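Local coordinates for peridinin-chlorophyll A protein (Amphidinium carterae, PDB 2C9E) that probably serves as a water-soluble antenna that captures blue-green sunlight with peridinin and chlorophyll a, at residues Arg42-Leu56 and Val241-Asn253. Sequence-based numbering, arbitrary orientation.
With CLA (chlorophyll a), chain C.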
ATOM      1  N   ARG A  42     -17.356   6.131   0.414  1.00 25.18           N
ATOM      2  CA  ARG A  42     -16.759   7.449   0.252  1.00 23.57           C
ATOM      3  C   ARG A  42     -15.704   7.738   1.333  1.00 20.20           C
ATOM      4  O   ARG A  42     -14.664   8.349   1.061  1.00 19.20           O
ATOM      5  CB  ARG A  42     -17.862   8.525   0.313  1.00 26.35           C
ATOM      6  CG  ARG A  42     -17.371   9.897   0.001  1.00 31.13           C
ATOM      7  CD  ARG A  42     -18.386  10.967   0.392  1.00 36.49           C
ATOM      8  NE  ARG A  42     -17.804  12.265   0.118  1.00 39.57           N
ATOM      9  CZ  ARG A  42     -17.923  12.884  -1.051  1.00 42.68           C
ATOM     10  NH1 ARG A  42     -18.629  12.308  -2.022  1.00 42.39           N
ATOM     11  NH2 ARG A  42     -17.295  14.041  -1.268  1.00 42.32           N
ATOM     12  N   GLN A  43     -15.989   7.325   2.558  1.00 19.78           N
ATOM     13  CA  GLN A  43     -15.079   7.560   3.658  1.00 20.79           C
ATOM     14  C   GLN A  43     -13.798   6.745   3.433  1.00 20.22           C
ATOM     15  O   GLN A  43     -12.691   7.226   3.686  1.00 19.70           O
ATOM     16  CB  GLN A  43     -15.715   7.150   4.990  1.00 23.36           C
ATOM     17  CG  GLN A  43     -14.940   7.717   6.205  1.00 28.54           C
ATOM     18  CD  GLN A  43     -15.403   7.174   7.581  1.00 30.03           C
ATOM     19  OE1 GLN A  43     -16.572   6.753   7.746  1.00 31.71           O
ATOM     20  NE2 GLN A  43     -14.483   7.206   8.585  1.00 25.84           N
ATOM     21  N   ALA A  44     -13.957   5.514   2.952  1.00 19.15           N
ATOM     22  CA  ALA A  44     -12.805   4.645   2.665  1.00 18.11           C
ATOM     23  C   ALA A  44     -11.950   5.266   1.565  1.00 19.37           C
ATOM     24  O   ALA A  44     -10.716   5.287   1.657  1.00 18.19           O
ATOM     25  CB  ALA A  44     -13.292   3.237   2.237  1.00 18.34           C
ATOM     26  N   ALA A  45     -12.581   5.797   0.528  1.00 17.80           N
ATOM     27  CA  ALA A  45     -11.792   6.385  -0.586  1.00 17.72           C
ATOM     28  C   ALA A  45     -11.064   7.677  -0.142  1.00 18.63           C
ATOM     29  O   ALA A  45      -9.883   7.919  -0.514  1.00 17.66           O
ATOM     30  CB  ALA A  45     -12.746   6.653  -1.839  1.00 15.20           C
ATOM     31  N   LEU A  46     -11.744   8.499   0.670  1.00 18.37           N
ATOM     32  CA  LEU A  46     -11.122   9.719   1.205  1.00 19.46           C
ATOM     33  C   LEU A  46      -9.956   9.326   2.125  1.00 19.79           C
ATOM     34  O   LEU A  46      -8.894   9.962   2.109  1.00 22.43           O
ATOM     35  CB  LEU A  46     -12.129  10.539   2.023  1.00 20.49           C
ATOM     36  CG  LEU A  46     -11.600  11.790   2.731  1.00 21.66           C
ATOM     37  CD1 LEU A  46     -10.853  12.741   1.731  1.00 21.83           C
ATOM     38  CD2 LEU A  46     -12.810  12.532   3.334  1.00 23.14           C
ATOM     39  N   ALA A  47     -10.135   8.274   2.911  1.00 17.23           N
ATOM     40  CA  ALA A  47      -9.047   7.842   3.797  1.00 17.79           C
ATOM     41  C   ALA A  47      -7.815   7.485   3.004  1.00 16.52           C
ATOM     42  O   ALA A  47      -6.702   7.802   3.377  1.00 16.50           O
ATOM     43  CB  ALA A  47      -9.482   6.648   4.629  1.00 17.82           C
ATOM     44  N   VAL A  48      -8.004   6.802   1.894  1.00 18.06           N
ATOM     45  CA  VAL A  48      -6.848   6.405   1.087  1.00 18.06           C
ATOM     46  C   VAL A  48      -6.170   7.664   0.535  1.00 18.96           C
ATOM     47  O   VAL A  48      -4.931   7.742   0.476  1.00 17.28           O
ATOM     48  CB  VAL A  48      -7.285   5.504  -0.031  1.00 18.55           C
ATOM     49  CG1 VAL A  48      -6.176   5.381  -1.098  1.00 17.82           C
ATOM     50  CG2 VAL A  48      -7.643   4.186   0.543  1.00 16.28           C
ATOM     51  N   GLU A  49      -6.991   8.632   0.131  1.00 17.36           N
ATOM     52  CA  GLU A  49      -6.472   9.885  -0.347  1.00 20.51           C
ATOM     53  C   GLU A  49      -5.608  10.549   0.770  1.00 19.49           C
ATOM     54  O   GLU A  49      -4.555  11.120   0.497  1.00 20.46           O
ATOM     55  CB  GLU A  49      -7.622  10.848  -0.705  1.00 21.86           C
ATOM     56  CG  GLU A  49      -7.125  12.149  -1.261  1.00 26.09           C
ATOM     57  CD  GLU A  49      -8.176  13.253  -1.281  1.00 29.64           C
ATOM     58  OE1 GLU A  49      -9.345  12.990  -1.619  1.00 29.34           O
ATOM     59  OE2 GLU A  49      -7.808  14.411  -0.986  1.00 34.77           O
ATOM     60  N   LYS A  50      -6.059  10.499   2.011  1.00 18.52           N
ATOM     61  CA  LYS A  50      -5.293  11.124   3.095  1.00 19.43           C
ATOM     62  C   LYS A  50      -4.041  10.323   3.364  1.00 19.72           C
ATOM     63  O   LYS A  50      -2.966  10.868   3.651  1.00 22.04           O
ATOM     64  CB  LYS A  50      -6.174  11.246   4.354  1.00 18.89           C
ATOM     65  CG  LYS A  50      -7.338  12.222   4.137  1.00 20.88           C
ATOM     66  CD  LYS A  50      -8.282  12.243   5.277  1.00 28.35           C
ATOM     67  CE  LYS A  50      -9.033  13.547   5.296  1.00 32.67           C
ATOM     68  NZ  LYS A  50      -8.082  14.734   5.127  1.00 34.24           N
ATOM     69  N   LEU A  51      -4.154   9.012   3.269  1.00 18.84           N
ATOM     70  CA  LEU A  51      -2.967   8.177   3.491  1.00 18.60           C
ATOM     71  C   LEU A  51      -1.788   8.543   2.515  1.00 18.35           C
ATOM     72  O   LEU A  51      -0.580   8.631   2.894  1.00 16.63           O
ATOM     73  CB  LEU A  51      -3.385   6.714   3.319  1.00 18.31           C
ATOM     74  CG  LEU A  51      -2.310   5.654   3.536  1.00 19.34           C
ATOM     75  CD1 LEU A  51      -1.945   5.593   5.022  1.00 17.53           C
ATOM     76  CD2 LEU A  51      -2.838   4.279   3.003  1.00 18.84           C
ATOM     77  N   LEU A  52      -2.137   8.699   1.245  1.00 17.96           N
ATOM     78  CA  LEU A  52      -1.158   9.025   0.224  1.00 17.57           C
ATOM     79  C   LEU A  52      -0.652  10.451   0.439  1.00 21.25           C
ATOM     80  O   LEU A  52       0.562  10.713   0.302  1.00 21.20           O
ATOM     81  CB  LEU A  52      -1.816   8.892  -1.144  1.00 16.68           C
ATOM     82  CG  LEU A  52      -2.272   7.475  -1.555  1.00 18.07           C
ATOM     83  CD1 LEU A  52      -2.952   7.490  -2.991  1.00 17.78           C
ATOM     84  CD2 LEU A  52      -1.087   6.548  -1.528  1.00 14.46           C
ATOM     85  N   GLU A  53      -1.557  11.389   0.769  1.00 21.15           N
ATOM     86  CA  GLU A  53      -1.100  12.764   1.029  1.00 22.66           C
ATOM     87  C   GLU A  53      -0.069  12.750   2.188  1.00 24.08           C
ATOM     88  O   GLU A  53       1.012  13.350   2.062  1.00 24.97           O
ATOM     89  CB  GLU A  53      -2.279  13.671   1.368  1.00 22.37           C
ATOM     90  CG  GLU A  53      -3.156  13.993   0.169  1.00 26.48           C
ATOM     91  CD  GLU A  53      -4.536  14.551   0.560  1.00 30.09           C
ATOM     92  OE1 GLU A  53      -4.990  14.349   1.709  1.00 33.69           O
ATOM     93  OE2 GLU A  53      -5.197  15.186  -0.282  1.00 34.85           O
ATOM     94  N   VAL A  54      -0.353  12.024   3.278  1.00 20.47           N
ATOM     95  CA  VAL A  54       0.610  12.001   4.389  1.00 22.16           C
ATOM     96  C   VAL A  54       1.933  11.444   3.920  1.00 21.14           C
ATOM     97  O   VAL A  54       3.004  11.981   4.241  1.00 19.26           O
ATOM     98  CB  VAL A  54       0.081  11.169   5.653  1.00 24.35           C
ATOM     99  CG1 VAL A  54       1.080  11.223   6.817  1.00 27.33           C
ATOM    100  CG2 VAL A  54      -1.215  11.782   6.135  1.00 25.10           C
ATOM    101  N   GLY A  55       1.857  10.405   3.101  1.00 19.90           N
ATOM    102  CA  GLY A  55       3.073   9.788   2.603  1.00 20.31           C
ATOM    103  C   GLY A  55       3.868  10.812   1.813  1.00 22.99           C
ATOM    104  O   GLY A  55       5.109  10.764   1.760  1.00 20.81           O
ATOM    105  N   LEU A  56       3.144  11.754   1.209  1.00 23.40           N
ATOM    106  CA  LEU A  56       3.773  12.775   0.380  1.00 24.76           C
ATOM    107  C   LEU A  56       4.403  13.895   1.198  1.00 24.64           C
ATOM    108  O   LEU A  56       5.048  14.759   0.644  1.00 25.59           O
ATOM    109  CB  LEU A  56       2.757  13.351  -0.622  1.00 24.21           C
ATOM    110  CG  LEU A  56       2.591  12.528  -1.911  1.00 25.46           C
ATOM    111  CD1 LEU A  56       1.491  13.109  -2.813  1.00 25.79           C
ATOM    112  CD2 LEU A  56       3.875  12.523  -2.668  1.00 22.39           C
ATOM    113  N   VAL A 241       2.089   8.647  -7.152  1.00 18.66           N
ATOM    114  CA  VAL A 241       1.306   8.733  -5.938  1.00 18.57           C
ATOM    115  C   VAL A 241       0.431  10.031  -5.999  1.00 21.24           C
ATOM    116  O   VAL A 241      -0.771  10.015  -5.737  1.00 19.48           O
ATOM    117  CB  VAL A 241       2.247   8.757  -4.689  1.00 18.55           C
ATOM    118  CG1 VAL A 241       1.467   9.115  -3.403  1.00 16.52           C
ATOM    119  CG2 VAL A 241       2.908   7.381  -4.477  1.00 14.44           C
ATOM    120  N   PHE A 242       1.033  11.169  -6.331  1.00 22.14           N
ATOM    121  CA  PHE A 242       0.244  12.362  -6.373  1.00 22.22           C
ATOM    122  C   PHE A 242      -0.834  12.258  -7.499  1.00 22.85           C
ATOM    123  O   PHE A 242      -1.986  12.715  -7.318  1.00 20.61           O
ATOM    124  CB  PHE A 242       1.149  13.584  -6.566  1.00 25.47           C
ATOM    125  CG  PHE A 242       0.383  14.871  -6.605  1.00 27.73           C
ATOM    126  CD1 PHE A 242      -0.372  15.265  -5.507  1.00 29.13           C
ATOM    127  CD2 PHE A 242       0.324  15.628  -7.779  1.00 28.96           C
ATOM    128  CE1 PHE A 242      -1.199  16.399  -5.561  1.00 31.50           C
ATOM    129  CE2 PHE A 242      -0.494  16.764  -7.870  1.00 29.84           C
ATOM    130  CZ  PHE A 242      -1.262  17.153  -6.754  1.00 33.09           C
ATOM    131  N   ALA A 243      -0.483  11.662  -8.647  1.00 22.08           N
ATOM    132  CA  ALA A 243      -1.472  11.514  -9.725  1.00 22.58           C
ATOM    133  C   ALA A 243      -2.747  10.813  -9.153  1.00 22.13           C
ATOM    134  O   ALA A 243      -3.871  11.197  -9.451  1.00 19.99           O
ATOM    135  CB  ALA A 243      -0.885  10.688 -10.888  1.00 23.98           C
ATOM    136  N   HIS A 244      -2.558   9.797  -8.307  1.00 22.30           N
ATOM    137  CA  HIS A 244      -3.721   9.092  -7.719  1.00 21.53           C
ATOM    138  C   HIS A 244      -4.459  10.006  -6.724  1.00 19.87           C
ATOM    139  O   HIS A 244      -5.665   9.970  -6.655  1.00 18.90           O
ATOM    140  CB  HIS A 244      -3.293   7.814  -6.987  1.00 20.88           C
ATOM    141  CG  HIS A 244      -2.855   6.685  -7.889  1.00 20.95           C
ATOM    142  ND1 HIS A 244      -1.606   6.638  -8.485  1.00 19.69           N
ATOM    143  CD2 HIS A 244      -3.493   5.542  -8.255  1.00 18.85           C
ATOM    144  CE1 HIS A 244      -1.495   5.512  -9.182  1.00 21.10           C
ATOM    145  NE2 HIS A 244      -2.629   4.830  -9.061  1.00 21.69           N
ATOM    146  N   VAL A 245      -3.723  10.790  -5.921  1.00 20.98           N
ATOM    147  CA  VAL A 245      -4.341  11.734  -4.956  1.00 21.07           C
ATOM    148  C   VAL A 245      -5.251  12.636  -5.797  1.00 21.53           C
ATOM    149  O   VAL A 245      -6.387  12.900  -5.450  1.00 20.19           O
ATOM    150  CB  VAL A 245      -3.287  12.675  -4.206  1.00 21.34           C
ATOM    151  CG1 VAL A 245      -4.034  13.828  -3.501  1.00 21.24           C
ATOM    152  CG2 VAL A 245      -2.471  11.889  -3.136  1.00 19.64           C
ATOM    153  N   ARG A 246      -4.755  13.114  -6.920  1.00 22.75           N
ATOM    154  CA  ARG A 246      -5.633  13.969  -7.725  1.00 26.33           C
ATOM    155  C   ARG A 246      -6.866  13.210  -8.269  1.00 25.12           C
ATOM    156  O   ARG A 246      -7.991  13.709  -8.205  1.00 23.78           O
ATOM    157  CB  ARG A 246      -4.857  14.591  -8.888  1.00 28.29           C
ATOM    158  CG  ARG A 246      -5.763  15.255  -9.898  1.00 34.11           C
ATOM    159  CD  ARG A 246      -5.068  15.435 -11.238  1.00 40.13           C
ATOM    160  NE  ARG A 246      -3.975  16.400 -11.159  1.00 44.35           N
ATOM    161  CZ  ARG A 246      -2.751  16.155 -11.619  1.00 46.99           C
ATOM    162  NH1 ARG A 246      -2.485  14.963 -12.179  1.00 46.68           N
ATOM    163  NH2 ARG A 246      -1.805  17.097 -11.532  1.00 45.61           N
ATOM    164  N   ALA A 247      -6.652  11.998  -8.781  1.00 24.80           N
ATOM    165  CA  ALA A 247      -7.753  11.190  -9.342  1.00 25.33           C
ATOM    166  C   ALA A 247      -8.897  10.943  -8.340  1.00 25.18           C
ATOM    167  O   ALA A 247     -10.087  11.096  -8.647  1.00 24.42           O
ATOM    168  CB  ALA A 247      -7.201   9.878  -9.826  1.00 26.17           C
ATOM    169  N   ILE A 248      -8.523  10.575  -7.129  1.00 23.95           N
ATOM    170  CA  ILE A 248      -9.501  10.290  -6.105  1.00 22.06           C
ATOM    171  C   ILE A 248     -10.366  11.519  -5.834  1.00 23.38           C
ATOM    172  O   ILE A 248     -11.572  11.408  -5.727  1.00 21.43           O
ATOM    173  CB  ILE A 248      -8.800   9.864  -4.810  1.00 21.39           C
ATOM    174  CG1 ILE A 248      -8.032   8.563  -5.049  1.00 20.13           C
ATOM    175  CG2 ILE A 248      -9.816   9.786  -3.666  1.00 18.42           C
ATOM    176  CD1 ILE A 248      -7.186   8.142  -3.826  1.00 21.14           C
ATOM    177  N   LYS A 249      -9.751  12.692  -5.719  1.00 23.88           N
ATOM    178  CA  LYS A 249     -10.524  13.895  -5.468  1.00 24.92           C
ATOM    179  C   LYS A 249     -11.526  14.044  -6.603  1.00 23.56           C
ATOM    180  O   LYS A 249     -12.714  14.289  -6.353  1.00 22.62           O
ATOM    181  CB  LYS A 249      -9.590  15.128  -5.361  1.00 28.04           C
ATOM    182  CG  LYS A 249      -8.675  15.025  -4.109  1.00 31.86           C
ATOM    183  CD  LYS A 249      -7.399  15.875  -4.187  1.00 34.73           C
ATOM    184  CE  LYS A 249      -7.425  17.019  -3.188  1.00 36.14           C
ATOM    185  NZ  LYS A 249      -6.092  17.686  -3.107  1.00 37.92           N
ATOM    186  N   GLY A 250     -11.074  13.862  -7.843  1.00 20.59           N
ATOM    187  CA  GLY A 250     -12.020  13.964  -8.946  1.00 19.89           C
ATOM    188  C   GLY A 250     -13.050  12.838  -8.986  1.00 21.22           C
ATOM    189  O   GLY A 250     -14.077  12.934  -9.729  1.00 22.07           O
ATOM    190  N   ALA A 251     -12.841  11.787  -8.174  1.00 18.17           N
ATOM    191  CA  ALA A 251     -13.754  10.632  -8.213  1.00 17.37           C
ATOM    192  C   ALA A 251     -14.744  10.481  -7.092  1.00 17.85           C
ATOM    193  O   ALA A 251     -15.758   9.790  -7.262  1.00 18.12           O
ATOM    194  CB  ALA A 251     -12.906   9.311  -8.339  1.00 17.26           C
ATOM    195  N   LEU A 252     -14.469  11.128  -5.950  1.00 20.88           N
ATOM    196  CA  LEU A 252     -15.297  11.012  -4.744  1.00 21.84           C
ATOM    197  C   LEU A 252     -16.806  11.227  -4.821  1.00 22.96           C
ATOM    198  O   LEU A 252     -17.561  10.607  -4.089  1.00 22.88           O
ATOM    199  CB  LEU A 252     -14.763  11.945  -3.673  1.00 25.52           C
ATOM    200  CG  LEU A 252     -13.521  11.594  -2.838  1.00 28.81           C
ATOM    201  CD1 LEU A 252     -13.268  12.765  -1.834  1.00 28.11           C
ATOM    202  CD2 LEU A 252     -13.720  10.255  -2.095  1.00 25.16           C
ATOM    203  N   ASN A 253     -17.261  12.118  -5.681  1.00 23.92           N
ATOM    204  CA  ASN A 253     -18.710  12.359  -5.756  1.00 24.41           C
ATOM    205  C   ASN A 253     -19.347  11.622  -6.931  1.00 22.41           C
ATOM    206  O   ASN A 253     -20.528  11.748  -7.134  1.00 23.14           O
ATOM    207  CB  ASN A 253     -19.034  13.856  -5.954  1.00 28.18           C
ATOM    208  CG  ASN A 253     -18.351  14.771  -4.953  1.00 32.05           C
ATOM    209  OD1 ASN A 253     -18.519  14.643  -3.740  1.00 36.13           O
ATOM    210  ND2 ASN A 253     -17.584  15.722  -5.466  1.00 35.61           N
TER
HETATM  211 MG   CLA C1328      -2.873   0.891  -8.646  1.00 18.92          MG
HETATM  212  CHA CLA C1328      -1.980  -1.894 -10.595  1.00 17.54           C
HETATM  213  CHB CLA C1328      -6.088  -0.362  -8.396  1.00 15.81           C
HETATM  214  CHC CLA C1328      -3.531   3.051  -6.003  1.00 20.50           C
HETATM  215  CHD CLA C1328       0.546   1.523  -8.281  1.00 19.35           C
HETATM  216  NA  CLA C1328      -3.935  -0.804  -9.528  1.00 15.04           N
HETATM  217  C1A CLA C1328      -3.360  -1.823 -10.301  1.00 18.76           C
HETATM  218  C2A CLA C1328      -4.400  -2.875 -10.622  1.00 19.43           C
HETATM  219  C3A CLA C1328      -5.703  -2.265 -10.128  1.00 16.26           C
HETATM  220  C4A CLA C1328      -5.261  -1.078  -9.271  1.00 17.90           C
HETATM  221  CMA CLA C1328      -6.515  -1.742 -11.323  1.00 13.83           C
HETATM  222  CAA CLA C1328      -4.106  -4.189  -9.889  1.00 18.06           C
HETATM  223  CBA CLA C1328      -4.986  -5.344 -10.363  1.00 20.31           C
HETATM  224  CGA CLA C1328      -4.846  -6.584  -9.491  1.00 20.90           C
HETATM  225  O1A CLA C1328      -5.555  -7.562  -9.741  1.00 20.03           O
HETATM  226  O2A CLA C1328      -3.907  -6.647  -8.359  1.00 19.43           O
HETATM  227  NB  CLA C1328      -4.545   1.355  -7.503  1.00 17.99           N
HETATM  228  C1B CLA C1328      -5.773   0.734  -7.611  1.00 17.05           C
HETATM  229  C2B CLA C1328      -6.733   1.467  -6.832  1.00 19.87           C
HETATM  230  C3B CLA C1328      -6.055   2.447  -6.154  1.00 20.31           C
HETATM  231  C4B CLA C1328      -4.633   2.327  -6.532  1.00 20.08           C
HETATM  232  CMB CLA C1328      -8.290   1.236  -6.807  1.00 11.71           C
HETATM  233  CAB CLA C1328      -6.912   3.277  -5.309  1.00 20.93           C
HETATM  234  CBB CLA C1328      -6.393   4.290  -4.599  1.00 25.45           C
HETATM  235  NC  CLA C1328      -1.689   2.074  -7.367  1.00 18.25           N
HETATM  236  C1C CLA C1328      -2.166   2.931  -6.391  1.00 19.64           C
HETATM  237  C2C CLA C1328      -1.054   3.736  -5.898  1.00 18.85           C
HETATM  238  C3C CLA C1328       0.067   3.311  -6.530  1.00 20.05           C
HETATM  239  C4C CLA C1328      -0.325   2.249  -7.445  1.00 20.22           C
HETATM  240  CMC CLA C1328      -1.097   4.854  -4.852  1.00 19.42           C
HETATM  241  CAC CLA C1328       1.478   3.830  -6.351  1.00 20.29           C
HETATM  242  CBC CLA C1328       1.785   5.020  -7.337  1.00 20.99           C
HETATM  243  ND  CLA C1328      -1.124   0.042  -9.253  1.00 16.78           N
HETATM  244  C1D CLA C1328       0.165   0.488  -9.157  1.00 18.51           C
HETATM  245  C2D CLA C1328       0.997  -0.138 -10.149  1.00 18.18           C
HETATM  246  C3D CLA C1328       0.221  -1.067 -10.725  1.00 18.44           C
HETATM  247  C4D CLA C1328      -1.078  -0.957 -10.158  1.00 19.04           C
HETATM  248  CMD CLA C1328       2.514   0.175 -10.414  1.00 18.31           C
HETATM  249  CAD CLA C1328       0.184  -2.192 -11.626  1.00 21.31           C
HETATM  250  OBD CLA C1328       0.961  -2.541 -12.533  1.00 25.89           O
HETATM  251  CBD CLA C1328      -1.137  -2.906 -11.419  1.00 19.33           C
HETATM  252  CGD CLA C1328      -1.734  -3.132 -12.791  1.00 19.67           C
HETATM  253  O1D CLA C1328      -2.516  -2.307 -13.261  1.00 16.83           O
HETATM  254  O2D CLA C1328      -1.356  -4.219 -13.509  1.00 22.68           O
HETATM  255  CED CLA C1328      -1.741  -4.335 -14.769  1.00 24.25           C
HETATM  256  C1  CLA C1328      -3.870  -7.888  -7.608  1.00 21.72           C
HETATM  257  C2  CLA C1328      -2.930  -7.716  -6.596  1.00 20.23           C
HETATM  258  C3  CLA C1328      -1.974  -8.585  -6.081  1.00 20.70           C
HETATM  259  C4  CLA C1328      -1.787 -10.066  -6.586  1.00 17.43           C
HETATM  260  C5  CLA C1328      -0.977  -8.154  -4.929  1.00 22.03           C
HETATM  261  C6  CLA C1328      -1.208  -6.724  -4.349  1.00 20.64           C
HETATM  262  C7  CLA C1328      -0.079  -6.280  -3.382  1.00 20.60           C
HETATM  263  C8  CLA C1328      -0.200  -4.839  -2.818  1.00 23.64           C
HETATM  264  C9  CLA C1328       1.145  -4.395  -2.198  1.00 24.27           C
HETATM  265  C10 CLA C1328      -1.307  -4.829  -1.738  1.00 23.52           C
HETATM  266  C11 CLA C1328      -1.350  -3.579  -0.824  1.00 24.50           C
HETATM  267  C12 CLA C1328      -2.629  -3.538   0.017  1.00 24.81           C
HETATM  268  C13 CLA C1328      -2.936  -4.783   0.863  1.00 25.34           C
HETATM  269  C14 CLA C1328      -4.388  -4.915   1.268  1.00 25.68           C
HETATM  270  C15 CLA C1328      -2.035  -4.781   2.106  1.00 25.52           C
HETATM  271  C16 CLA C1328      -2.264  -3.679   3.128  1.00 24.13           C
HETATM  272  C17 CLA C1328      -1.081  -3.626   4.053  1.00 23.18           C
HETATM  273  C18 CLA C1328      -1.213  -2.680   5.240  1.00 24.82           C
HETATM  274  C19 CLA C1328       0.041  -2.734   6.075  1.00 26.48           C
HETATM  275  C20 CLA C1328      -2.401  -3.076   6.096  1.00 25.16           C
HETATM  276  O   HOH W   1      -3.262  16.952  -2.028  1.00 48.17           O
HETATM  277  O   HOH W   2      -3.278   2.451 -10.036  1.00 17.65           O
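Helix 42-55 passes helix 241-251 nearly antiparallel, closest between Glu49 and Val245, their axes 9.4 Å apart and 152° between their directions. Leu52 and Ile248 interlock as knobs into holes: Leu52 sits among Val241, His244, Val245 and Ile248, its CB 3.7 Å from Val245 CG2, and Ile248 enters among Ala45, Val48, Glu49 and Leu52. Leu56 lays CD1 against Phe242 CB, while Leu252 reaches Ala45 with CD2. On the flank away from the chlorophyll the extended chain of Glu49, CG anti to the backbone N (chi1 -178°), sets both carboxyl oxygens 3.3 Å from Lys249 CG. Lys249 NZ forms a long salt bridge with Glu53 OE2 (3.9 Å), and water 1 bridges the same two atoms. At the far end, Arg42 directs NH1 and NH2 end-on to Asn253 OD1, at 2.9 and 2.8 Å; both bonds are bent, the nitrogens tilted about 30° out of the amide's carbonyl plane to the same side. Leu52 also packs on the chlorophyll methyl CMC. His244, held through ND1 by Ala240 O, lays an imidazole face against the macrocycle (NE2 to chlorophyll C1C 3.3 Å); its NE2 is hydrogen-bonded to water 2 (2.7 Å), the axial ligand of the chlorophyll magnesium. The pair thus joins the N- and C-terminal halves of this all-helical protein around its pigments, with helix 261-276 packed on Ala243, His244 and Ala247, and helix 106-111 on Val54.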